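Local structure of proton-dependent oligopeptide transporter family protein (Xanthomonas campestris, 6EI3) at residues V314-E319 with A383-M388; S369-S374 with A481-A486; V376-V381 with F474-F479. The protein probably carries small peptides across the membrane together with protons, as a member of the POT family within the major facilitator superfamily. All blocks are in the same frame, centred on the assembly; numbering follows the deposited sequence. Where two conformers were deposited one is given.

How the contacts relate
Following the chain from the N terminus, the short helix 312-317 comes first, then helix 363-389, and last helix 471-495. Contact 1 closes a loop from 314-319 to 383-388, near the C-terminal end of helix 363-389. Contacts 2 and 3 both join that helix to helix 471-495: 376-381 with 474-479 is nested inside the loop closed by 369-374 with 481-486, as an antiparallel pair requires. Contact 1 crosses both. Contacts 1 and 3 touch, Gln316 NE2 lying 3.0 Å from Val381 O, and contacts 2 and 3 meet where Phe484 packs on Val376 and Ile379. One monoacylglycerol, 78M of chain F, touches all three.

Contact 1 of 3, residues V314-E319 with A383-M388; sequences VLQGRE and AIQVAM. With 78M ((2S)-2,3-dihydroxypropyl(7Z)-pentadec-7-enoate), chain F.
The side-chain amides of Gln316 and Gln385 meet in a single hydrogen bond, Gln316 NE2 to Gln385 OE1 at 3.1 Å. It is fairly straight, with an N-H...O angle of 159°; OE1 lies close to the amide plane of Gln316, whereas the donor is tilted 32° from the carbonyl plane of Gln385. The two side chains run antiparallel to one another. Gln316 is extended, its CG anti to the backbone N (chi1 179°), while the chain of Gln385 folds at chi2, bringing its end nearer Gln316. Across this reach lies Ile384, with CG2 3.7 Å from Gln316 NE2. Met388 packs beside the stem, with SD 3.9 Å from Gln316 CG, and its methyl CE sits 3.6 Å from Glu319 CB.

Further partners fix both amides: Gln316 NE2 also gives a hydrogen bond to Val381 O and Gln316 OE1 receives one from Gln399 NE2, while Gln385 NE2 binds Asp389 OD1. Ile384 serves both sides: CG2 faces Gln316, while CG1 joins Ala383 and Ala387 against the monoacylglycerol 78M of chain F. A glutamine pair flanked by methionine and isoleucine packing thus joins short helix 312-317 to the C-terminal end of lipid-facing helix 363-389 in this major facilitator superfamily transporter.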
# COMPACT_ATOMS: atom_id res chain seq x y z
N VAL A 314 5.17 -11.63 11.94
CA VAL A 314 6.40 -11.46 12.75
C VAL A 314 6.14 -11.93 14.17
O VAL A 314 6.95 -12.68 14.73
CB VAL A 314 6.99 -10.02 12.69
CG1 VAL A 314 8.07 -9.83 13.75
CG2 VAL A 314 7.53 -9.70 11.30
N LEU A 315 4.99 -11.50 14.74
CA LEU A 315 4.58 -11.86 16.11
C LEU A 315 4.42 -13.36 16.25
O LEU A 315 4.73 -13.91 17.29
CB LEU A 315 3.29 -11.12 16.49
CG LEU A 315 3.43 -9.60 16.64
CD1 LEU A 315 2.07 -8.91 16.69
CD2 LEU A 315 4.36 -9.22 17.84
N GLN A 316 3.93 -14.03 15.19
CA GLN A 316 3.83 -15.49 15.17
C GLN A 316 5.24 -16.08 15.12
O GLN A 316 5.56 -16.94 15.93
CB GLN A 316 3.02 -15.98 13.94
CG GLN A 316 2.92 -17.51 13.90
CD GLN A 316 2.21 -18.04 12.70
OE1 GLN A 316 2.70 -17.99 11.58
NE2 GLN A 316 1.07 -18.66 12.91
N GLY A 317 6.06 -15.59 14.19
CA GLY A 317 7.44 -16.05 13.99
C GLY A 317 8.28 -16.10 15.25
O GLY A 317 9.04 -17.05 15.46
N ARG A 318 8.12 -15.08 16.12
CA ARG A 318 8.85 -14.94 17.39
C ARG A 318 8.64 -16.12 18.34
O ARG A 318 9.53 -16.40 19.13
CB ARG A 318 8.42 -13.65 18.10
CG ARG A 318 8.94 -12.36 17.44
CD ARG A 318 8.61 -11.14 18.29
NE ARG A 318 9.37 -11.12 19.55
CZ ARG A 318 8.84 -11.24 20.76
NH1 ARG A 318 7.53 -11.38 20.91
NH2 ARG A 318 9.61 -11.21 21.83
N GLU A 319 7.48 -16.79 18.26
CA GLU A 319 7.16 -17.94 19.12
C GLU A 319 7.51 -19.28 18.46
O GLU A 319 7.25 -20.33 19.04
CB GLU A 319 5.67 -17.91 19.53
CG GLU A 319 5.23 -16.60 20.19
CD GLU A 319 5.96 -16.17 21.45
OE1 GLU A 319 6.18 -17.03 22.34
OE2 GLU A 319 6.30 -14.97 21.56
N ALA A 383 -3.51 -22.49 10.49
CA ALA A 383 -3.25 -23.91 10.77
C ALA A 383 -1.91 -24.07 11.52
O ALA A 383 -1.81 -24.89 12.42
CB ALA A 383 -3.25 -24.70 9.47
N ILE A 384 -0.93 -23.21 11.19
CA ILE A 384 0.35 -23.21 11.89
C ILE A 384 0.12 -22.74 13.34
O ILE A 384 0.61 -23.38 14.28
CB ILE A 384 1.39 -22.35 11.14
CG1 ILE A 384 1.90 -23.11 9.89
CG2 ILE A 384 2.55 -21.93 12.07
CD1 ILE A 384 2.40 -22.17 8.76
N GLN A 385 -0.68 -21.68 13.51
CA GLN A 385 -1.02 -21.15 14.83
C GLN A 385 -1.74 -22.19 15.68
O GLN A 385 -1.41 -22.30 16.84
CB GLN A 385 -1.88 -19.87 14.73
CG GLN A 385 -1.98 -19.08 16.05
CD GLN A 385 -0.63 -18.60 16.55
OE1 GLN A 385 0.16 -18.02 15.81
NE2 GLN A 385 -0.32 -18.88 17.81
N VAL A 386 -2.71 -22.93 15.10
CA VAL A 386 -3.49 -23.98 15.81
C VAL A 386 -2.54 -25.09 16.31
O VAL A 386 -2.74 -25.57 17.42
CB VAL A 386 -4.68 -24.51 14.96
CG1 VAL A 386 -5.31 -25.75 15.59
CG2 VAL A 386 -5.74 -23.43 14.76
N ALA A 387 -1.51 -25.46 15.51
CA ALA A 387 -0.51 -26.46 15.91
C ALA A 387 0.30 -25.91 17.08
O ALA A 387 0.48 -26.61 18.07
CB ALA A 387 0.40 -26.81 14.74
N MET A 388 0.68 -24.62 17.02
CA MET A 388 1.43 -23.92 18.09
C MET A 388 0.59 -23.84 19.38
O MET A 388 1.10 -24.16 20.45
CB MET A 388 1.85 -22.51 17.63
CG MET A 388 3.07 -22.48 16.70
SD MET A 388 3.25 -20.90 15.80
CE MET A 388 3.80 -19.85 17.09
O21 78M F . 2.92 -30.67 13.49
C20 78M F . 1.86 -29.87 13.00
C18 78M F . 1.46 -30.31 11.61
O19 78M F . 2.54 -30.14 10.69
C17 78M F . 0.20 -29.64 11.11
O2 78M F . 0.48 -28.30 10.66
C1 78M F . 0.56 -28.08 9.33
O1 78M F . 0.70 -28.96 8.52
C2 78M F . 0.42 -26.62 9.01
C3 78M F . 0.58 -26.31 7.52
C4 78M F . -0.64 -25.64 6.91
C5 78M F . -1.58 -26.56 6.15
C6 78M F . -2.87 -25.88 5.70
C7 78M F . -3.04 -25.83 4.22
C8 78M F . -2.61 -24.88 3.40
C9 78M F . -2.79 -24.83 1.91
C10 78M F . -2.02 -25.92 1.16
C11 78M F . -2.56 -26.23 -0.23
C12 78M F . -2.04 -25.32 -1.34
C13 78M F . -2.82 -25.44 -2.64
C15 78M F . -3.05 -24.75 -5.05
C14 78M F . -2.24 -24.63 -3.78

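Contact 2 of 3, residues S369-S374 with A481-A486; sequences SGIAFS and AFAFLA. With 78M ((2S)-2,3-dihydroxypropyl(7Z)-pentadec-7-enoate), chain J; 78M ((2S)-2,3-dihydroxypropyl(7Z)-pentadec-7-enoate), chain C; 78M ((2S)-2,3-dihydroxypropyl(7Z)-pentadec-7-enoate), chain F.
Ile371 meets the helix of Ala483 and Ala486 through its CG2 branch. Two residues earlier, Ser369 is turned to lipid: its OG lies 3.3 Å from C7 of 78M of chain J, and it is hydrogen-bonded to Arg365 O, one turn back. At Ile371, CG2 stands anti to the backbone N and comes 3.8 Å from Ala486 CB and 3.3 Å from Ala483 O, a methyl resting against a backbone carbonyl. Phe490 and Ala487 lie against the same isoleucine.

Ala372 follows, with its carbonyl O 3.3 Å from Phe484 CE1. The side chain of Phe484 leaves its helix pointing away from 369-374; chi1 of -69° puts CG beside the backbone N, and CE1 ends near Ala372 O, which approaches the ring obliquely. Here the helices run antiparallel, the axes of the two short segments approaching to 7.9 Å with 165° between their directions; the small residues Ala483 and Ala486 face 369-374, consistent with this close approach of two transmembrane helices of a major facilitator superfamily protein. Ala372 CB touches 78M of chain J, and the acyl chain of 78M of chain C passes beside Phe484 CB.

Phe373 faces away from 481-486. The tail end of 78M of chain F lies at the edge of its ring, near the plane, and Phe408 meets it edge-to-face. Ser374 returns to the interface: its OG, turned between the backbone N and the carbonyl carbon (chi1 83°), is hydrogen-bonded to Ile371 O at 2.8 Å and lies 3.8 Å from Ala483 CB. Leu305 of helix 281-306 touches both Ser374 and Ala483.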
# COMPACT_ATOMS: atom_id res chain seq x y z
N SER A 369 -8.02 -14.75 -8.70
CA SER A 369 -7.17 -15.86 -8.24
C SER A 369 -6.18 -15.38 -7.20
O SER A 369 -5.91 -16.11 -6.25
CB SER A 369 -6.43 -16.49 -9.41
OG SER A 369 -7.32 -17.00 -10.40
N GLY A 370 -5.68 -14.16 -7.37
CA GLY A 370 -4.71 -13.53 -6.47
C GLY A 370 -5.27 -13.27 -5.09
O GLY A 370 -4.58 -13.51 -4.10
N ILE A 371 -6.53 -12.78 -5.01
CA ILE A 371 -7.18 -12.51 -3.72
C ILE A 371 -7.43 -13.84 -3.01
O ILE A 371 -7.17 -13.96 -1.82
CB ILE A 371 -8.48 -11.68 -3.89
CG1 ILE A 371 -8.20 -10.36 -4.65
CG2 ILE A 371 -9.18 -11.43 -2.54
CD1 ILE A 371 -9.50 -9.67 -5.16
N ALA A 372 -7.90 -14.85 -3.77
CA ALA A 372 -8.19 -16.19 -3.29
C ALA A 372 -6.92 -16.86 -2.69
O ALA A 372 -6.99 -17.39 -1.58
CB ALA A 372 -8.77 -17.03 -4.41
N PHE A 373 -5.76 -16.78 -3.39
CA PHE A 373 -4.50 -17.34 -2.91
C PHE A 373 -3.99 -16.68 -1.63
O PHE A 373 -3.42 -17.37 -0.79
CB PHE A 373 -3.41 -17.36 -3.99
CG PHE A 373 -3.44 -18.64 -4.79
CD1 PHE A 373 -2.86 -19.81 -4.29
CD2 PHE A 373 -4.04 -18.69 -6.04
CE1 PHE A 373 -2.90 -21.00 -5.02
CE2 PHE A 373 -4.06 -19.87 -6.78
CZ PHE A 373 -3.50 -21.02 -6.26
N SER A 374 -4.27 -15.36 -1.44
CA SER A 374 -3.90 -14.67 -0.21
C SER A 374 -4.76 -15.26 0.94
O SER A 374 -4.26 -15.45 2.05
CB SER A 374 -4.05 -13.15 -0.35
OG SER A 374 -5.38 -12.69 -0.14
N ALA A 481 -11.14 -15.87 5.64
CA ALA A 481 -12.57 -15.82 5.26
C ALA A 481 -12.89 -14.50 4.53
O ALA A 481 -13.61 -14.52 3.54
CB ALA A 481 -13.45 -15.96 6.50
N PHE A 482 -12.35 -13.37 5.04
CA PHE A 482 -12.50 -12.02 4.50
C PHE A 482 -11.93 -11.96 3.07
O PHE A 482 -12.58 -11.40 2.19
CB PHE A 482 -11.83 -10.99 5.44
CG PHE A 482 -11.90 -9.52 5.07
CD1 PHE A 482 -13.06 -8.96 4.55
CD2 PHE A 482 -10.81 -8.68 5.30
CE1 PHE A 482 -13.13 -7.60 4.25
CE2 PHE A 482 -10.88 -7.31 5.01
CZ PHE A 482 -12.04 -6.78 4.49
N ALA A 483 -10.77 -12.60 2.83
CA ALA A 483 -10.16 -12.66 1.50
C ALA A 483 -11.00 -13.53 0.55
O ALA A 483 -11.18 -13.16 -0.60
CB ALA A 483 -8.75 -13.20 1.57
N PHE A 484 -11.51 -14.67 1.04
CA PHE A 484 -12.36 -15.56 0.22
C PHE A 484 -13.64 -14.86 -0.20
O PHE A 484 -14.05 -14.98 -1.37
CB PHE A 484 -12.65 -16.88 0.95
CG PHE A 484 -11.44 -17.77 1.11
CD1 PHE A 484 -10.54 -17.96 0.06
CD2 PHE A 484 -11.25 -18.51 2.28
CE1 PHE A 484 -9.43 -18.81 0.20
CE2 PHE A 484 -10.15 -19.37 2.41
CZ PHE A 484 -9.24 -19.50 1.38
N LEU A 485 -14.26 -14.09 0.74
CA LEU A 485 -15.47 -13.33 0.48
C LEU A 485 -15.17 -12.23 -0.55
O LEU A 485 -15.98 -11.97 -1.44
CB LEU A 485 -16.00 -12.72 1.79
CG LEU A 485 -17.34 -11.96 1.75
CD1 LEU A 485 -18.53 -12.91 1.59
CD2 LEU A 485 -17.52 -11.15 3.01
N ALA A 486 -13.99 -11.59 -0.42
CA ALA A 486 -13.53 -10.53 -1.33
C ALA A 486 -13.30 -11.11 -2.70
O ALA A 486 -13.72 -10.49 -3.67
CB ALA A 486 -12.26 -9.90 -0.81
O21 78M J . -15.52 -13.48 -19.85
C20 78M J . -15.24 -12.66 -18.73
C18 78M J . -15.13 -13.49 -17.46
O19 78M J . -16.34 -14.24 -17.27
C17 78M J . -14.84 -12.64 -16.25
O2 78M J . -14.74 -13.55 -15.12
C1 78M J . -13.74 -13.36 -14.25
O1 78M J . -12.86 -12.55 -14.40
C2 78M J . -13.87 -14.28 -13.07
C3 78M J . -12.53 -14.85 -12.61
C4 78M J . -12.65 -16.14 -11.82
C5 78M J . -11.33 -16.86 -11.68
C6 78M J . -11.35 -18.06 -10.74
C7 78M J . -10.06 -18.83 -10.80
C8 78M J . -9.53 -19.62 -9.87
C9 78M J . -10.08 -19.96 -8.51
C10 78M J . -9.37 -19.23 -7.37
C11 78M J . -8.03 -19.83 -6.92
C12 78M J . -8.12 -21.02 -5.97
C13 78M J . -8.74 -20.73 -4.61
C15 78M J . -9.96 -21.66 -2.61
C14 78M J . -9.04 -21.96 -3.77
O21 78M C . -15.50 -17.47 -15.72
C20 78M C . -16.21 -16.63 -14.82
C18 78M C . -16.33 -17.27 -13.46
O19 78M C . -17.08 -18.49 -13.56
C17 78M C . -16.98 -16.36 -12.44
O2 78M C . -16.90 -17.09 -11.20
C1 78M C . -16.89 -16.40 -10.05
O1 78M C . -16.94 -15.20 -9.98
C2 78M C . -16.83 -17.33 -8.86
C3 78M C . -15.98 -16.82 -7.71
C4 78M C . -14.49 -16.83 -7.99
C5 78M C . -13.65 -17.68 -7.04
C6 78M C . -13.53 -17.12 -5.62
C7 78M C . -12.66 -17.95 -4.73
C8 78M C . -13.03 -18.74 -3.74
C9 78M C . -14.43 -19.02 -3.26
C10 78M C . -14.78 -18.29 -1.97
C11 78M C . -16.23 -18.47 -1.53
C12 78M C . -16.61 -17.70 -0.27
C13 78M C . -16.20 -18.35 1.05
C15 78M C . -15.88 -18.08 3.54
C14 78M C . -16.48 -17.50 2.28
O21 78M F . 2.92 -30.67 13.49
C20 78M F . 1.86 -29.87 13.00
C18 78M F . 1.46 -30.31 11.61
O19 78M F . 2.54 -30.14 10.69
C17 78M F . 0.20 -29.64 11.11
O2 78M F . 0.48 -28.30 10.66
C1 78M F . 0.56 -28.08 9.33
O1 78M F . 0.70 -28.96 8.52
C2 78M F . 0.42 -26.62 9.01
C3 78M F . 0.58 -26.31 7.52
C4 78M F . -0.64 -25.64 6.91
C5 78M F . -1.58 -26.56 6.15
C6 78M F . -2.87 -25.88 5.70
C7 78M F . -3.04 -25.83 4.22
C8 78M F . -2.61 -24.88 3.40
C9 78M F . -2.79 -24.83 1.91
C10 78M F . -2.02 -25.92 1.16
C11 78M F . -2.56 -26.23 -0.23
C12 78M F . -2.04 -25.32 -1.34
C13 78M F . -2.82 -25.44 -2.64
C15 78M F . -3.05 -24.75 -5.05
C14 78M F . -2.24 -24.63 -3.78

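Contact 3 of 3, residues V376-V381 with F474-F479; sequences VAWIAV and FLMFFF. With 78M ((2S)-2,3-dihydroxypropyl(7Z)-pentadec-7-enoate), chain F.
The indole of Trp378 carries Phe479 CB on one face and Met476 at its edge. Phe479 CB lies 4.2 Å from the centroid of the six-membered ring, 28° off its normal, a CH-pi contact displaced toward the rim near CE3. The Phe479 ring continues next to the indole, the two side chains running alongside each other in the same sense; with planes at 59° and centroids 5.6 Å apart, the aromatic pair is oblique. Over the centre of one face of the Phe479 ring sits CD2 of its sequence neighbour Phe478. At the indole edge, Met476 CA is in plane and Met476 O is 3.5 Å from Trp378 CE3, so the ring is pressed against the backbone of the other helix. Trp378 NE1 makes a weak hydrogen bond to Leu305 O, and Trp313 meets the indole as well.

Met476 crosses Trp378 at about a right angle, its CG 3.8 Å from CZ3. The chain is extended beyond CG, and SD lies against both Val381 O, at 3.6 Å, and Val381 CG1, at 3.7 Å. On another flank, the Phe477 ring reaches back to helix 363-389 although its CB points away. Its CE1 is 3.8 Å from Ile379 O, and its CD1 touches Ile379 CD1, the two side chains crossing at about a right angle.

Val376 and Ala380 instead face the acyl chain of 78M of chain F. With the segment axes 8.1 Å apart and their directions 164° from parallel, this is close antiparallel packing of two membrane helices within the major facilitator superfamily fold, at an interface built from Trp378, Phe477 and Phe479 with a single methionine, Met476.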
# COMPACT_ATOMS: atom_id res chain seq x y z
N VAL A 376 -5.83 -18.45 0.98
CA VAL A 376 -5.22 -19.78 1.18
C VAL A 376 -3.96 -19.65 2.07
O VAL A 376 -3.77 -20.48 2.95
CB VAL A 376 -4.94 -20.51 -0.18
CG1 VAL A 376 -4.31 -21.89 0.03
CG2 VAL A 376 -6.23 -20.64 -1.00
N ALA A 377 -3.17 -18.58 1.88
CA ALA A 377 -1.97 -18.29 2.68
C ALA A 377 -2.36 -18.14 4.14
O ALA A 377 -1.68 -18.67 5.02
CB ALA A 377 -1.31 -17.00 2.19
N TRP A 378 -3.48 -17.45 4.40
CA TRP A 378 -3.97 -17.22 5.75
C TRP A 378 -4.62 -18.48 6.36
O TRP A 378 -4.61 -18.60 7.58
CB TRP A 378 -4.85 -15.97 5.80
CG TRP A 378 -3.99 -14.73 5.84
CD1 TRP A 378 -3.21 -14.24 4.84
CD2 TRP A 378 -3.68 -13.96 7.01
NE1 TRP A 378 -2.45 -13.18 5.30
CE2 TRP A 378 -2.75 -12.96 6.62
CE3 TRP A 378 -4.10 -14.00 8.35
CZ2 TRP A 378 -2.28 -11.99 7.50
CZ3 TRP A 378 -3.64 -13.03 9.23
CH2 TRP A 378 -2.71 -12.06 8.81
N ILE A 379 -5.07 -19.46 5.53
CA ILE A 379 -5.54 -20.76 6.05
C ILE A 379 -4.28 -21.48 6.62
O ILE A 379 -4.32 -22.01 7.73
CB ILE A 379 -6.30 -21.65 5.02
CG1 ILE A 379 -7.69 -21.06 4.63
CG2 ILE A 379 -6.43 -23.13 5.51
CD1 ILE A 379 -8.79 -21.01 5.78
N ALA A 380 -3.15 -21.43 5.87
CA ALA A 380 -1.87 -22.00 6.27
C ALA A 380 -1.32 -21.32 7.54
O ALA A 380 -0.92 -22.05 8.45
CB ALA A 380 -0.87 -21.88 5.14
N VAL A 381 -1.35 -19.96 7.64
CA VAL A 381 -0.90 -19.22 8.85
C VAL A 381 -1.71 -19.64 10.09
O VAL A 381 -1.14 -19.80 11.18
CB VAL A 381 -0.86 -17.67 8.72
CG1 VAL A 381 -0.23 -17.01 9.95
CG2 VAL A 381 -0.08 -17.25 7.50
N PHE A 474 -7.90 -17.08 15.77
CA PHE A 474 -9.22 -16.60 15.36
C PHE A 474 -9.06 -15.52 14.26
O PHE A 474 -9.73 -15.59 13.24
CB PHE A 474 -9.98 -16.02 16.56
CG PHE A 474 -11.35 -15.49 16.22
CD1 PHE A 474 -12.46 -16.33 16.22
CD2 PHE A 474 -11.54 -14.15 15.88
CE1 PHE A 474 -13.73 -15.85 15.89
CE2 PHE A 474 -12.81 -13.67 15.55
CZ PHE A 474 -13.89 -14.52 15.55
N LEU A 475 -8.21 -14.51 14.50
CA LEU A 475 -7.93 -13.40 13.58
C LEU A 475 -7.37 -13.89 12.25
O LEU A 475 -7.76 -13.37 11.21
CB LEU A 475 -6.98 -12.37 14.21
CG LEU A 475 -7.61 -11.36 15.17
CD1 LEU A 475 -6.52 -10.62 15.96
CD2 LEU A 475 -8.49 -10.34 14.43
N MET A 476 -6.50 -14.92 12.28
CA MET A 476 -5.92 -15.49 11.06
C MET A 476 -6.99 -16.12 10.18
O MET A 476 -7.07 -15.80 8.99
CB MET A 476 -4.79 -16.46 11.39
CG MET A 476 -3.57 -15.77 11.93
SD MET A 476 -2.56 -16.90 12.88
CE MET A 476 -1.28 -15.75 13.47
N PHE A 477 -7.89 -16.91 10.79
CA PHE A 477 -9.02 -17.54 10.07
C PHE A 477 -10.03 -16.51 9.60
O PHE A 477 -10.56 -16.65 8.51
CB PHE A 477 -9.66 -18.64 10.92
CG PHE A 477 -8.77 -19.86 11.02
CD1 PHE A 477 -8.19 -20.42 9.89
CD2 PHE A 477 -8.53 -20.46 12.25
CE1 PHE A 477 -7.38 -21.55 9.98
CE2 PHE A 477 -7.69 -21.57 12.35
CZ PHE A 477 -7.12 -22.11 11.21
N PHE A 478 -10.23 -15.44 10.39
CA PHE A 478 -11.09 -14.32 10.01
C PHE A 478 -10.56 -13.65 8.72
O PHE A 478 -11.34 -13.42 7.79
CB PHE A 478 -11.20 -13.28 11.14
CG PHE A 478 -11.85 -12.00 10.67
CD1 PHE A 478 -13.24 -11.92 10.53
CD2 PHE A 478 -11.09 -10.88 10.34
CE1 PHE A 478 -13.84 -10.74 10.07
CE2 PHE A 478 -11.69 -9.70 9.89
CZ PHE A 478 -13.06 -9.65 9.73
N PHE A 479 -9.25 -13.33 8.67
CA PHE A 479 -8.69 -12.70 7.47
C PHE A 479 -8.76 -13.59 6.24
O PHE A 479 -9.06 -13.07 5.17
CB PHE A 479 -7.29 -12.14 7.71
CG PHE A 479 -7.39 -10.84 8.48
CD1 PHE A 479 -7.83 -9.68 7.86
CD2 PHE A 479 -7.01 -10.78 9.82
CE1 PHE A 479 -7.93 -8.48 8.58
CE2 PHE A 479 -7.09 -9.57 10.53
CZ PHE A 479 -7.56 -8.44 9.91
O21 78M F . 2.92 -30.67 13.49
C20 78M F . 1.86 -29.87 13.00
C18 78M F . 1.46 -30.31 11.61
O19 78M F . 2.54 -30.14 10.69
C17 78M F . 0.20 -29.64 11.11
O2 78M F . 0.48 -28.30 10.66
C1 78M F . 0.56 -28.08 9.33
O1 78M F . 0.70 -28.96 8.52
C2 78M F . 0.42 -26.62 9.01
C3 78M F . 0.58 -26.31 7.52
C4 78M F . -0.64 -25.64 6.91
C5 78M F . -1.58 -26.56 6.15
C6 78M F . -2.87 -25.88 5.70
C7 78M F . -3.04 -25.83 4.22
C8 78M F . -2.61 -24.88 3.40
C9 78M F . -2.79 -24.83 1.91
C10 78M F . -2.02 -25.92 1.16
C11 78M F . -2.56 -26.23 -0.23
C12 78M F . -2.04 -25.32 -1.34
C13 78M F . -2.82 -25.44 -2.64
C15 78M F . -3.05 -24.75 -5.05
C14 78M F . -2.24 -24.63 -3.78